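Local structure of NanU sialic acid binding protein (Bacteroides fragilis, 4L7T) at residues A[247-252]-A[410-415]; A[385-390]-A[414-419]; A[22-27]-A[103-108]; A[205-210]-A[239-244]. The protein binds sialic acid with high affinity at the bacterial outer membrane, where, as a SusD-family protein, it probably works together with NanO. All blocks are in the same frame, centred on the assembly; numbering follows the deposited sequence. Where two conformers were deposited one is given.

Starting from the N terminus, contact 3 closes the first loop, bringing the turn at 22-27 back against helix 99-115. Contact 4 follows in series and closes a short one, since helices 206-223 and 227-244 are consecutive and pack against each other. Contact 1 opens just past that hairpin at 247-252 and runs on to helix 407-418. Contact 2 opens within that span at 385-390 and ends slightly beyond it at 414-419, so the two cross and share R414 and E415. Contacts 1, 2 and 4 touch one another and tie together the helical hairpin, the loop after it, the strand-to-helix junction at 387-388 and helix 407-418. Contact 3 stands apart, its centre about 42 Å from that of contact 1.

Contact 1: A[247-252]-A[410-415]; sequences VSLQDD and INQVRE
L249 is the one residue of its irregular loop that touches the flank of helix 407-418. One branch does the touching. Its CD1 lies 3.7 Å from the carbonyl O of Q412 and 4.0 Å from CG of the same residue, with the CA of V413 a little farther off at 4.4 Å. CB of L249 already points toward the helix, and with CG anti to the carbonyl carbon (chi1 -58°) CD1 is carried on to Q412. A leucine suits this place because one methyl can rest on the helix while the other is used elsewhere: CD2 packs 3.6 Å from the backbone N of A389. V413 is buried, its CB pointing neither straight at the loop nor away from it, and it meets the leucine through CA.

The other side is looser. Q412 is stretched out, CG anti to the backbone N (chi1 -170°), so that its aliphatic stem crosses the leucine obliquely while the amide travels on beyond it. A glutamine fits such a border, offering methylenes to an apolar neighbour and a polar end where the residue is partly exposed.

The loop is also tied by a hydrogen bond, Q250 O accepting from R416 NH1. It follows helix 227-244 and precedes strand 267-271. L249 touches both A389 of helix 388-401 and Q412 of helix 407-418, and these helices also meet directly, Q412 and V413 packing on L392.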
loop_
_atom_site.group_PDB
_atom_site.type_symbol
_atom_site.label_atom_id
_atom_site.label_comp_id
_atom_site.label_asym_id
_atom_site.label_seq_id
_atom_site.Cartn_x
_atom_site.Cartn_y
_atom_site.Cartn_z
ATOM N N VAL A 247 -19.355 4.187 0.542
ATOM C CA VAL A 247 -18.208 4.080 1.426
ATOM C C VAL A 247 -18.468 4.790 2.723
ATOM O O VAL A 247 -19.239 5.767 2.742
ATOM C CB VAL A 247 -16.944 4.753 0.783
ATOM C CG1 VAL A 247 -16.341 3.793 -0.367
ATOM C CG2 VAL A 247 -17.185 6.218 0.297
ATOM N N SER A 248 -17.880 4.299 3.803
ATOM C CA SER A 248 -18.071 4.860 5.110
ATOM C C SER A 248 -16.880 4.443 5.963
ATOM O O SER A 248 -16.347 3.328 5.748
ATOM C CB SER A 248 -19.342 4.214 5.694
ATOM O OG SER A 248 -19.625 4.805 6.927
ATOM N N LEU A 249 -16.480 5.280 6.908
ATOM C CA LEU A 249 -15.556 4.784 7.946
ATOM C C LEU A 249 -16.147 3.740 8.894
ATOM O O LEU A 249 -17.224 3.969 9.479
ATOM C CB LEU A 249 -14.937 5.941 8.737
ATOM C CG LEU A 249 -14.170 6.963 7.909
ATOM C CD1 LEU A 249 -13.729 8.046 8.882
ATOM C CD2 LEU A 249 -12.930 6.335 7.232
ATOM N N GLN A 250 -15.450 2.616 9.093
ATOM C CA GLN A 250 -15.843 1.693 10.169
ATOM C C GLN A 250 -15.713 2.427 11.550
ATOM O O GLN A 250 -14.732 3.144 11.797
ATOM C CB GLN A 250 -14.933 0.460 10.131
ATOM C CG GLN A 250 -15.182 -0.439 8.934
ATOM C CD GLN A 250 -16.477 -1.277 9.189
ATOM O OE1 GLN A 250 -17.495 -0.989 8.605
ATOM N NE2 GLN A 250 -16.453 -2.200 10.171
ATOM N N ASP A 251 -16.650 2.203 12.503
ATOM C CA ASP A 251 -16.550 2.806 13.803
ATOM C C ASP A 251 -15.297 2.283 14.526
ATOM O O ASP A 251 -14.684 3.062 15.248
ATOM C CB ASP A 251 -17.759 2.377 14.690
ATOM C CG ASP A 251 -19.019 3.109 14.348
ATOM O OD1 ASP A 251 -18.968 4.080 13.577
ATOM O OD2 ASP A 251 -20.093 2.698 14.876
ATOM N N ASP A 252 -14.939 1.008 14.304
ATOM C CA ASP A 252 -13.819 0.329 14.986
ATOM C C ASP A 252 -12.654 0.191 13.990
ATOM O O ASP A 252 -12.733 -0.573 12.971
ATOM C CB ASP A 252 -14.325 -1.021 15.504
ATOM C CG ASP A 252 -13.293 -1.811 16.335
ATOM O OD1 ASP A 252 -12.063 -1.694 16.127
ATOM O OD2 ASP A 252 -13.726 -2.642 17.196
ATOM N N ILE A 410 -9.474 15.896 7.943
ATOM C CA ILE A 410 -8.538 15.441 8.959
ATOM C C ILE A 410 -9.291 15.052 10.214
ATOM O O ILE A 410 -9.142 13.960 10.756
ATOM C CB ILE A 410 -7.467 16.538 9.332
ATOM C CG1 ILE A 410 -6.516 16.833 8.159
ATOM C CG2 ILE A 410 -6.647 16.069 10.533
ATOM C CD1 ILE A 410 -5.665 18.143 8.350
ATOM N N ASN A 411 -10.243 15.897 10.642
ATOM C CA ASN A 411 -10.955 15.580 11.868
ATOM C C ASN A 411 -11.989 14.446 11.711
ATOM O O ASN A 411 -12.299 13.782 12.665
ATOM C CB ASN A 411 -11.581 16.885 12.401
ATOM C CG ASN A 411 -10.511 17.735 13.075
ATOM O OD1 ASN A 411 -9.476 17.182 13.532
ATOM N ND2 ASN A 411 -10.724 19.069 13.119
ATOM N N GLN A 412 -12.449 14.168 10.491
ATOM C CA GLN A 412 -13.311 12.979 10.330
ATOM C C GLN A 412 -12.515 11.688 10.628
ATOM O O GLN A 412 -12.978 10.743 11.306
ATOM C CB GLN A 412 -13.852 12.923 8.897
ATOM C CG GLN A 412 -14.947 11.844 8.708
ATOM C CD GLN A 412 -15.693 11.951 7.323
ATOM O OE1 GLN A 412 -15.460 12.859 6.546
ATOM N NE2 GLN A 412 -16.601 11.002 7.076
ATOM N N VAL A 413 -11.279 11.685 10.154
ATOM C CA VAL A 413 -10.396 10.529 10.399
ATOM C C VAL A 413 -9.941 10.450 11.887
ATOM O O VAL A 413 -9.990 9.390 12.479
ATOM C CB VAL A 413 -9.191 10.568 9.434
ATOM C CG1 VAL A 413 -8.198 9.442 9.738
ATOM C CG2 VAL A 413 -9.688 10.350 7.976
ATOM N N ARG A 414 -9.551 11.560 12.486
ATOM C CA ARG A 414 -9.215 11.564 13.938
ATOM C C ARG A 414 -10.367 11.148 14.846
ATOM O O ARG A 414 -10.187 10.415 15.814
ATOM C CB ARG A 414 -8.750 12.945 14.365
ATOM C CG ARG A 414 -7.418 13.223 13.795
ATOM C CD ARG A 414 -6.842 14.588 14.251
ATOM N NE ARG A 414 -5.535 14.814 13.565
ATOM C CZ ARG A 414 -4.738 15.876 13.786
ATOM N NH1 ARG A 414 -5.115 16.849 14.674
ATOM N NH2 ARG A 414 -3.574 16.065 13.106
ATOM N N GLU A 415 -11.588 11.609 14.550
ATOM C CA GLU A 415 -12.721 11.254 15.375
ATOM C C GLU A 415 -12.893 9.711 15.441
ATOM O O GLU A 415 -13.164 9.137 16.487
ATOM C CB GLU A 415 -13.988 11.947 14.842
ATOM C CG GLU A 415 -15.256 11.422 15.566
ATOM C CD GLU A 415 -16.559 11.934 14.938
ATOM O OE1 GLU A 415 -16.900 11.529 13.798
ATOM O OE2 GLU A 415 -17.279 12.716 15.597
#

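Contact 2: A[385-390]-A[414-419]; sequences IYRYAD and RERAYG
R387 and R416 meet guanidinium to guanidinium, R387 NH1 standing 3.5 Å from R416 NH2. The two planes are turned 50° against each other, so this is no stack: R416 NH2 arrives at the edge of the R387 group, near its plane, whereas R387 NH1 approaches the R416 group obliquely. The surrounding carboxylates probably offset the like charges. E463 OE2 forms salt bridges with both of the facing nitrogens, E266 bridges R387 NH1 and R416 NH1 through its two oxygens, and E467 holds R387 NH2. Arginine suits both places because one flat cation can face several acids at once.

The side chains reach this point by different routes. R387 leaves its backbone with CG between N and the carbonyl carbon (chi1 57°) and then runs straight out to NE. R416 starts with CG anti to the backbone N and folds at chi2 (-86°) and chi3.

R387 sits where strand 383-387 passes into helix 388-401; it occupies the N-cap position, its carbonyl O receiving D390 N at 2.9 Å. Just before it, two residues, I385 and Y386, stand opposite the single F269, a classic bulge in the antiparallel pairing with strand 267-271. In the first turn of the helix, A389 directs its small CB toward R416 and lies 3.9 Å from NH2; a methyl can come this near obliquely without crowding the guanidinium.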
loop_
_atom_site.group_PDB
_atom_site.type_symbol
_atom_site.label_atom_id
_atom_site.label_comp_id
_atom_site.label_asym_id
_atom_site.label_seq_id
_atom_site.Cartn_x
_atom_site.Cartn_y
_atom_site.Cartn_z
ATOM N N ILE A 385 -5.575 -1.867 -0.595
ATOM C CA ILE A 385 -4.877 -0.901 -1.445
ATOM C C ILE A 385 -5.465 0.494 -1.261
ATOM O O ILE A 385 -4.719 1.467 -1.059
ATOM C CB ILE A 385 -5.007 -1.329 -2.984
ATOM C CG1 ILE A 385 -4.378 -2.736 -3.156
ATOM C CG2 ILE A 385 -4.437 -0.317 -3.898
ATOM C CD1 ILE A 385 -2.798 -2.846 -2.845
ATOM N N TYR A 386 -6.813 0.591 -1.318
ATOM C CA TYR A 386 -7.481 1.888 -1.151
ATOM C C TYR A 386 -8.625 1.721 -0.192
ATOM O O TYR A 386 -9.490 0.798 -0.342
ATOM C CB TYR A 386 -8.090 2.382 -2.445
ATOM C CG TYR A 386 -7.073 2.775 -3.494
ATOM C CD1 TYR A 386 -5.963 3.527 -3.190
ATOM C CD2 TYR A 386 -7.285 2.422 -4.856
ATOM C CE1 TYR A 386 -5.069 3.935 -4.151
ATOM C CE2 TYR A 386 -6.386 2.837 -5.823
ATOM C CZ TYR A 386 -5.286 3.596 -5.467
ATOM O OH TYR A 386 -4.435 3.989 -6.516
ATOM N N ARG A 387 -8.607 2.572 0.853
ATOM C CA ARG A 387 -9.816 2.624 1.709
ATOM C C ARG A 387 -10.246 4.005 2.002
ATOM O O ARG A 387 -9.582 4.928 1.583
ATOM C CB ARG A 387 -9.625 1.857 2.959
ATOM C CG ARG A 387 -8.530 2.245 3.750
ATOM C CD ARG A 387 -8.322 1.127 4.830
ATOM N NE ARG A 387 -7.120 1.417 5.719
ATOM C CZ ARG A 387 -7.121 2.237 6.770
ATOM N NH1 ARG A 387 -8.240 2.958 7.112
ATOM N NH2 ARG A 387 -5.971 2.445 7.434
ATOM N N TYR A 388 -11.472 4.140 2.485
ATOM C CA TYR A 388 -12.084 5.457 2.547
ATOM C C TYR A 388 -11.255 6.457 3.384
ATOM O O TYR A 388 -11.251 7.660 2.990
ATOM C CB TYR A 388 -13.515 5.386 3.075
ATOM C CG TYR A 388 -14.324 6.672 2.924
ATOM C CD1 TYR A 388 -14.263 7.402 1.703
ATOM C CD2 TYR A 388 -15.098 7.124 3.975
ATOM C CE1 TYR A 388 -15.030 8.612 1.522
ATOM C CE2 TYR A 388 -15.847 8.351 3.841
ATOM C CZ TYR A 388 -15.779 9.040 2.594
ATOM O OH TYR A 388 -16.581 10.187 2.491
ATOM N N ALA A 389 -10.589 6.023 4.489
ATOM C CA ALA A 389 -9.745 7.020 5.171
ATOM C C ALA A 389 -8.661 7.611 4.229
ATOM O O ALA A 389 -8.295 8.778 4.389
ATOM C CB ALA A 389 -9.148 6.392 6.452
ATOM N N ASP A 390 -8.158 6.838 3.259
ATOM C CA ASP A 390 -7.128 7.342 2.302
ATOM C C ASP A 390 -7.775 8.391 1.377
ATOM O O ASP A 390 -7.197 9.469 1.125
ATOM C CB ASP A 390 -6.658 6.099 1.563
ATOM C CG ASP A 390 -5.387 6.284 0.736
ATOM O OD1 ASP A 390 -4.799 7.393 0.687
ATOM O OD2 ASP A 390 -4.968 5.272 0.071
ATOM N N ARG A 414 -9.551 11.560 12.486
ATOM C CA ARG A 414 -9.215 11.564 13.938
ATOM C C ARG A 414 -10.367 11.148 14.846
ATOM O O ARG A 414 -10.187 10.415 15.814
ATOM C CB ARG A 414 -8.750 12.945 14.365
ATOM C CG ARG A 414 -7.418 13.223 13.795
ATOM C CD ARG A 414 -6.842 14.588 14.251
ATOM N NE ARG A 414 -5.535 14.814 13.565
ATOM C CZ ARG A 414 -4.738 15.876 13.786
ATOM N NH1 ARG A 414 -5.115 16.849 14.674
ATOM N NH2 ARG A 414 -3.574 16.065 13.106
ATOM N N GLU A 415 -11.588 11.609 14.550
ATOM C CA GLU A 415 -12.721 11.254 15.375
ATOM C C GLU A 415 -12.893 9.711 15.441
ATOM O O GLU A 415 -13.164 9.137 16.487
ATOM C CB GLU A 415 -13.988 11.947 14.842
ATOM C CG GLU A 415 -15.256 11.422 15.566
ATOM C CD GLU A 415 -16.559 11.934 14.938
ATOM O OE1 GLU A 415 -16.900 11.529 13.798
ATOM O OE2 GLU A 415 -17.279 12.716 15.597
ATOM N N ARG A 416 -12.726 9.027 14.302
ATOM C CA ARG A 416 -12.793 7.546 14.245
ATOM C C ARG A 416 -11.686 6.937 15.142
ATOM O O ARG A 416 -11.930 5.956 15.850
ATOM C CB ARG A 416 -12.789 6.984 12.770
ATOM C CG ARG A 416 -13.112 5.493 12.728
ATOM C CD ARG A 416 -11.859 4.562 12.920
ATOM N NE ARG A 416 -10.964 4.708 11.769
ATOM C CZ ARG A 416 -11.182 4.148 10.592
ATOM N NH1 ARG A 416 -12.246 3.360 10.385
ATOM N NH2 ARG A 416 -10.303 4.351 9.607
ATOM N N ALA A 417 -10.485 7.489 15.058
ATOM C CA ALA A 417 -9.281 6.955 15.713
ATOM C C ALA A 417 -9.410 7.052 17.290
ATOM O O ALA A 417 -9.084 6.097 18.040
ATOM C CB ALA A 417 -8.031 7.782 15.256
ATOM N N TYR A 418 -9.903 8.218 17.729
ATOM C CA TYR A 418 -10.062 8.472 19.164
ATOM C C TYR A 418 -11.384 7.992 19.733
ATOM O O TYR A 418 -11.496 7.803 20.947
ATOM C CB TYR A 418 -9.849 9.923 19.484
ATOM C CG TYR A 418 -8.455 10.425 19.267
ATOM C CD1 TYR A 418 -7.411 10.072 20.129
ATOM C CD2 TYR A 418 -8.169 11.223 18.159
ATOM C CE1 TYR A 418 -6.103 10.552 19.911
ATOM C CE2 TYR A 418 -6.840 11.750 17.915
ATOM C CZ TYR A 418 -5.813 11.398 18.817
ATOM O OH TYR A 418 -4.585 11.965 18.555
ATOM N N GLY A 419 -12.377 7.745 18.883
ATOM C CA GLY A 419 -13.756 7.482 19.340
ATOM C C GLY A 419 -14.548 8.782 19.463
ATOM O O GLY A 419 -14.038 9.789 19.883
#

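Contact 3: A[22-27]-A[103-108]; sequences SSIADS and INQINL
The backbone N of A25 donates to S23 OG at 2.9 Å, a nearly straight bond of 171° that folds the chain into an ST turn. Overlapping it, S23 to D26 form a type I beta turn, in which the backbone bond from D26 N to S23 O is weak and long. A third link strengthens it: S23 N reaches D26 OD2 at 3.0 Å, coming from well above the carboxylate plane. Serine and aspartate suit these positions because their short polar ends can meet backbone N-H groups close by, keeping the loop compact without regular secondary structure.

The turn offers its two middle residues, I24 and A25, to helix 99-115. L108 receives both on its forked end: CD1 lies 4.0 Å from A25 CB, and CD2 is equally far, 4.0 Å, from I24 CG1. With CG anti to the backbone N (chi1 -178°), the leucine projects from the helix toward the turn, and each branch takes one partner. A25 is small enough to sit close over one methyl, while the longer I24 stretches past the other. The contact is mainly apolar packing between the N-terminal loop and a helix that also leans on helix 33-48, where F39 touches both L108 and Q105. A25 O accepts from K112 NZ, one turn farther along the helix, and I24 O from W30 NE1.

Q105 marks the edge of the patch. Its chain bends at chi2 (-76°) and crosses I24 at about a right angle, leaving the isoleucine CD1 in tight van der Waals contact with the amide, 3.1 Å from Q105 OE1.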
loop_
_atom_site.group_PDB
_atom_site.type_symbol
_atom_site.label_atom_id
_atom_site.label_comp_id
_atom_site.label_asym_id
_atom_site.label_seq_id
_atom_site.Cartn_x
_atom_site.Cartn_y
_atom_site.Cartn_z
ATOM N N SER A 22 -1.501 -25.208 -27.765
ATOM C CA SER A 22 -2.594 -24.483 -27.110
ATOM C C SER A 22 -2.060 -23.176 -26.489
ATOM O O SER A 22 -1.074 -23.202 -25.784
ATOM C CB SER A 22 -3.214 -25.414 -26.063
ATOM O OG SER A 22 -4.289 -24.827 -25.363
ATOM N N SER A 23 -2.690 -22.035 -26.792
ATOM C CA SER A 23 -2.316 -20.734 -26.214
ATOM C C SER A 23 -3.542 -20.063 -25.601
ATOM O O SER A 23 -4.697 -20.371 -25.967
ATOM C CB SER A 23 -1.769 -19.790 -27.283
ATOM O OG SER A 23 -2.081 -18.426 -26.943
ATOM N N ILE A 24 -3.291 -19.102 -24.714
ATOM C CA ILE A 24 -4.419 -18.439 -24.083
ATOM C C ILE A 24 -5.107 -17.393 -24.989
ATOM O O ILE A 24 -6.208 -16.922 -24.654
ATOM C CB ILE A 24 -4.040 -17.817 -22.722
ATOM C CG1 ILE A 24 -3.021 -16.697 -22.926
ATOM C CG2 ILE A 24 -3.666 -18.921 -21.686
ATOM C CD1 ILE A 24 -2.651 -16.012 -21.551
ATOM N N ALA A 25 -4.504 -17.038 -26.120
ATOM C CA ALA A 25 -5.088 -16.079 -27.043
ATOM C C ALA A 25 -5.974 -16.768 -28.155
ATOM O O ALA A 25 -6.632 -16.069 -29.008
ATOM C CB ALA A 25 -4.024 -15.210 -27.658
ATOM N N ASP A 26 -6.020 -18.089 -28.066
ATOM C CA ASP A 26 -6.771 -18.923 -29.048
ATOM C C ASP A 26 -8.255 -18.533 -28.896
ATOM O O ASP A 26 -8.749 -18.430 -27.748
ATOM C CB ASP A 26 -6.607 -20.442 -28.786
ATOM C CG ASP A 26 -5.172 -21.003 -29.139
ATOM O OD1 ASP A 26 -4.351 -20.315 -29.808
ATOM O OD2 ASP A 26 -4.930 -22.170 -28.742
ATOM N N SER A 27 -8.957 -18.441 -30.029
ATOM C CA SER A 27 -10.352 -17.918 -30.036
ATOM C C SER A 27 -11.353 -18.675 -29.192
ATOM O O SER A 27 -12.281 -18.052 -28.698
ATOM C CB SER A 27 -10.860 -17.687 -31.446
ATOM O OG SER A 27 -9.979 -16.750 -32.051
ATOM N N ILE A 103 0.896 -6.620 -16.747
ATOM C CA ILE A 103 0.593 -5.676 -17.785
ATOM C C ILE A 103 0.372 -6.437 -19.126
ATOM O O ILE A 103 -0.576 -6.160 -19.836
ATOM C CB ILE A 103 1.696 -4.612 -17.926
ATOM C CG1 ILE A 103 1.623 -3.572 -16.754
ATOM C CG2 ILE A 103 1.665 -3.836 -19.266
ATOM C CD1 ILE A 103 2.991 -2.833 -16.597
ATOM N N ASN A 104 1.267 -7.372 -19.446
ATOM C CA ASN A 104 1.064 -8.110 -20.731
ATOM C C ASN A 104 -0.314 -8.762 -20.847
ATOM O O ASN A 104 -0.940 -8.661 -21.904
ATOM C CB ASN A 104 2.156 -9.177 -20.884
ATOM C CG ASN A 104 2.220 -9.775 -22.308
ATOM O OD1 ASN A 104 2.175 -9.070 -23.295
ATOM N ND2 ASN A 104 2.390 -11.047 -22.355
ATOM N N GLN A 105 -0.758 -9.369 -19.777
ATOM C CA GLN A 105 -2.060 -10.048 -19.756
ATOM C C GLN A 105 -3.242 -9.085 -19.762
ATOM O O GLN A 105 -4.303 -9.350 -20.361
ATOM C CB GLN A 105 -2.200 -10.926 -18.562
ATOM C CG GLN A 105 -1.071 -11.988 -18.452
ATOM C CD GLN A 105 -1.250 -13.103 -19.399
ATOM O OE1 GLN A 105 -2.328 -13.716 -19.438
ATOM N NE2 GLN A 105 -0.156 -13.442 -20.157
ATOM N N ILE A 106 -3.090 -7.959 -19.081
ATOM C CA ILE A 106 -4.100 -6.914 -19.244
ATOM C C ILE A 106 -4.197 -6.447 -20.658
ATOM O O ILE A 106 -5.290 -6.157 -21.153
ATOM C CB ILE A 106 -3.758 -5.678 -18.357
ATOM C CG1 ILE A 106 -3.777 -6.139 -16.937
ATOM C CG2 ILE A 106 -4.763 -4.540 -18.478
ATOM C CD1 ILE A 106 -3.166 -5.008 -15.936
ATOM N N ASN A 107 -3.056 -6.369 -21.332
ATOM C CA ASN A 107 -3.072 -5.862 -22.673
ATOM C C ASN A 107 -3.908 -6.821 -23.598
ATOM O O ASN A 107 -4.498 -6.347 -24.520
ATOM C CB ASN A 107 -1.631 -5.713 -23.192
ATOM C CG ASN A 107 -0.922 -4.542 -22.549
ATOM O OD1 ASN A 107 -1.582 -3.658 -21.985
ATOM N ND2 ASN A 107 0.417 -4.528 -22.601
ATOM N N LEU A 108 -3.821 -8.104 -23.317
ATOM C CA LEU A 108 -4.576 -9.230 -23.988
ATOM C C LEU A 108 -6.074 -9.022 -23.703
ATOM O O LEU A 108 -6.889 -8.969 -24.651
ATOM C CB LEU A 108 -4.175 -10.621 -23.485
ATOM C CG LEU A 108 -4.952 -11.758 -24.235
ATOM C CD1 LEU A 108 -4.744 -11.714 -25.749
ATOM C CD2 LEU A 108 -4.642 -13.154 -23.688
#

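Contact 4: A[205-210]-A[239-244]; sequences SMAATQ and QSIVSN
Apolar packing between I241 and the pair A207 and Q210 makes up most of this contact. I241 CG1 rests 3.6 Å from Q210 CB, and its CD1 reaches the carbonyl O of A207 at 3.7 Å, so the end of the side chain comes to rest against both A207 O and Q210 CB. CG1 stands anti to the carbonyl carbon of I241 (chi1 -63°), which carries the long branch across. Alanine suits position 207 because its single methyl lets the backbones draw together: the CA atoms of A207 and I241 are only 5.8 Å apart. I268 of strand 267-271 touches both residues.

Polar groups meet without bonding to each other. S240 OG lies 3.4 Å from Q210 OE1 but is engaged elsewhere, with A237 O of its own helix and Y195 OH; a short serine can turn back to its helix and still lie against the glutamine. Q210 bends at chi2 (-58°), and its NE2 pairs with E188 OE2, adding a weak bond to M206 SD one turn earlier. Such a buried amide is thus provided for on its donor side.

Between the short segments the axes come within 9.5 Å and run at 153°, roughly antiparallel. Helices 206-223 and 227-244 follow one another with a tight link, forming an antiparallel helical hairpin, an arrangement consistent with the TPR-like helical scaffold of SusD-family proteins.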
loop_
_atom_site.group_PDB
_atom_site.type_symbol
_atom_site.label_atom_id
_atom_site.label_comp_id
_atom_site.label_asym_id
_atom_site.label_seq_id
_atom_site.Cartn_x
_atom_site.Cartn_y
_atom_site.Cartn_z
ATOM N N SER A 205 -12.855 -0.977 -9.728
ATOM C CA SER A 205 -14.203 -0.298 -9.872
ATOM C C SER A 205 -13.924 1.182 -10.175
ATOM O O SER A 205 -12.751 1.631 -10.134
ATOM C CB SER A 205 -14.991 -0.415 -8.571
ATOM O OG SER A 205 -14.355 0.325 -7.538
ATOM N N MET A 206 -14.977 1.951 -10.468
ATOM C CA MET A 206 -14.787 3.383 -10.645
ATOM C C MET A 206 -14.161 4.096 -9.446
ATOM O O MET A 206 -13.299 4.965 -9.674
ATOM C CB MET A 206 -16.168 4.048 -10.992
ATOM C CG MET A 206 -16.033 5.518 -11.259
ATOM S SD MET A 206 -14.990 6.032 -12.634
ATOM C CE MET A 206 -16.040 7.300 -13.388
ATOM N N ALA A 207 -14.558 3.736 -8.230
ATOM C CA ALA A 207 -13.978 4.430 -7.054
ATOM C C ALA A 207 -12.459 4.172 -6.972
ATOM O O ALA A 207 -11.712 5.021 -6.540
ATOM C CB ALA A 207 -14.615 3.985 -5.803
ATOM N N ALA A 208 -11.992 2.987 -7.352
ATOM C CA ALA A 208 -10.546 2.725 -7.380
ATOM C C ALA A 208 -9.879 3.599 -8.468
ATOM O O ALA A 208 -8.820 4.155 -8.236
ATOM C CB ALA A 208 -10.277 1.198 -7.721
ATOM N N THR A 209 -10.500 3.736 -9.656
ATOM C CA THR A 209 -9.962 4.628 -10.667
ATOM C C THR A 209 -9.899 6.033 -10.152
ATOM O O THR A 209 -8.894 6.729 -10.360
ATOM C CB THR A 209 -10.788 4.575 -12.020
ATOM O OG1 THR A 209 -10.453 3.286 -12.599
ATOM C CG2 THR A 209 -10.357 5.650 -12.999
ATOM N N GLN A 210 -10.938 6.475 -9.419
ATOM C CA GLN A 210 -10.927 7.870 -8.922
ATOM C C GLN A 210 -9.861 8.085 -7.813
ATOM O O GLN A 210 -9.252 9.156 -7.738
ATOM C CB GLN A 210 -12.302 8.288 -8.381
ATOM C CG GLN A 210 -13.387 8.354 -9.506
ATOM C CD GLN A 210 -13.014 9.298 -10.572
ATOM O OE1 GLN A 210 -12.666 10.435 -10.300
ATOM N NE2 GLN A 210 -13.117 8.860 -11.827
ATOM N N GLN A 239 -13.573 14.024 -4.486
ATOM C CA GLN A 239 -14.917 14.499 -4.095
ATOM C C GLN A 239 -16.000 13.604 -4.716
ATOM O O GLN A 239 -17.064 13.397 -4.098
ATOM C CB GLN A 239 -15.161 15.987 -4.507
ATOM C CG GLN A 239 -14.460 16.875 -3.501
ATOM C CD GLN A 239 -14.497 18.380 -3.894
ATOM O OE1 GLN A 239 -14.579 18.732 -5.060
ATOM N NE2 GLN A 239 -14.325 19.202 -2.940
ATOM N N SER A 240 -15.701 13.071 -5.895
ATOM C CA SER A 240 -16.664 12.189 -6.625
ATOM C C SER A 240 -16.827 10.843 -5.869
ATOM O O SER A 240 -17.862 10.233 -5.990
ATOM C CB SER A 240 -16.318 12.077 -8.137
ATOM O OG SER A 240 -15.389 11.017 -8.274
ATOM N N ILE A 241 -15.785 10.406 -5.136
ATOM C CA ILE A 241 -15.932 9.190 -4.288
ATOM C C ILE A 241 -16.784 9.470 -3.073
ATOM O O ILE A 241 -17.738 8.751 -2.730
ATOM C CB ILE A 241 -14.533 8.700 -3.842
ATOM C CG1 ILE A 241 -13.733 8.290 -5.070
ATOM C CG2 ILE A 241 -14.688 7.534 -2.772
ATOM C CD1 ILE A 241 -12.261 8.113 -4.631
ATOM N N VAL A 242 -16.520 10.617 -2.429
ATOM C CA VAL A 242 -17.339 11.061 -1.252
ATOM C C VAL A 242 -18.821 11.154 -1.680
ATOM O O VAL A 242 -19.693 10.752 -0.907
ATOM C CB VAL A 242 -16.867 12.445 -0.774
ATOM C CG1 VAL A 242 -17.846 12.988 0.309
ATOM C CG2 VAL A 242 -15.393 12.352 -0.201
ATOM N N SER A 243 -19.094 11.647 -2.889
ATOM C CA SER A 243 -20.488 11.836 -3.276
ATOM C C SER A 243 -21.112 10.541 -3.737
ATOM O O SER A 243 -22.200 10.198 -3.261
ATOM C CB SER A 243 -20.608 12.909 -4.356
ATOM O OG SER A 243 -19.899 12.590 -5.551
ATOM N N ASN A 244 -20.431 9.835 -4.646
ATOM C CA ASN A 244 -21.133 8.742 -5.419
ATOM C C ASN A 244 -20.900 7.300 -5.021
ATOM O O ASN A 244 -21.630 6.377 -5.527
ATOM C CB ASN A 244 -20.809 8.844 -6.900
ATOM C CG ASN A 244 -21.162 10.238 -7.491
ATOM O OD1 ASN A 244 -20.534 10.645 -8.459
ATOM N ND2 ASN A 244 -22.059 11.002 -6.836
#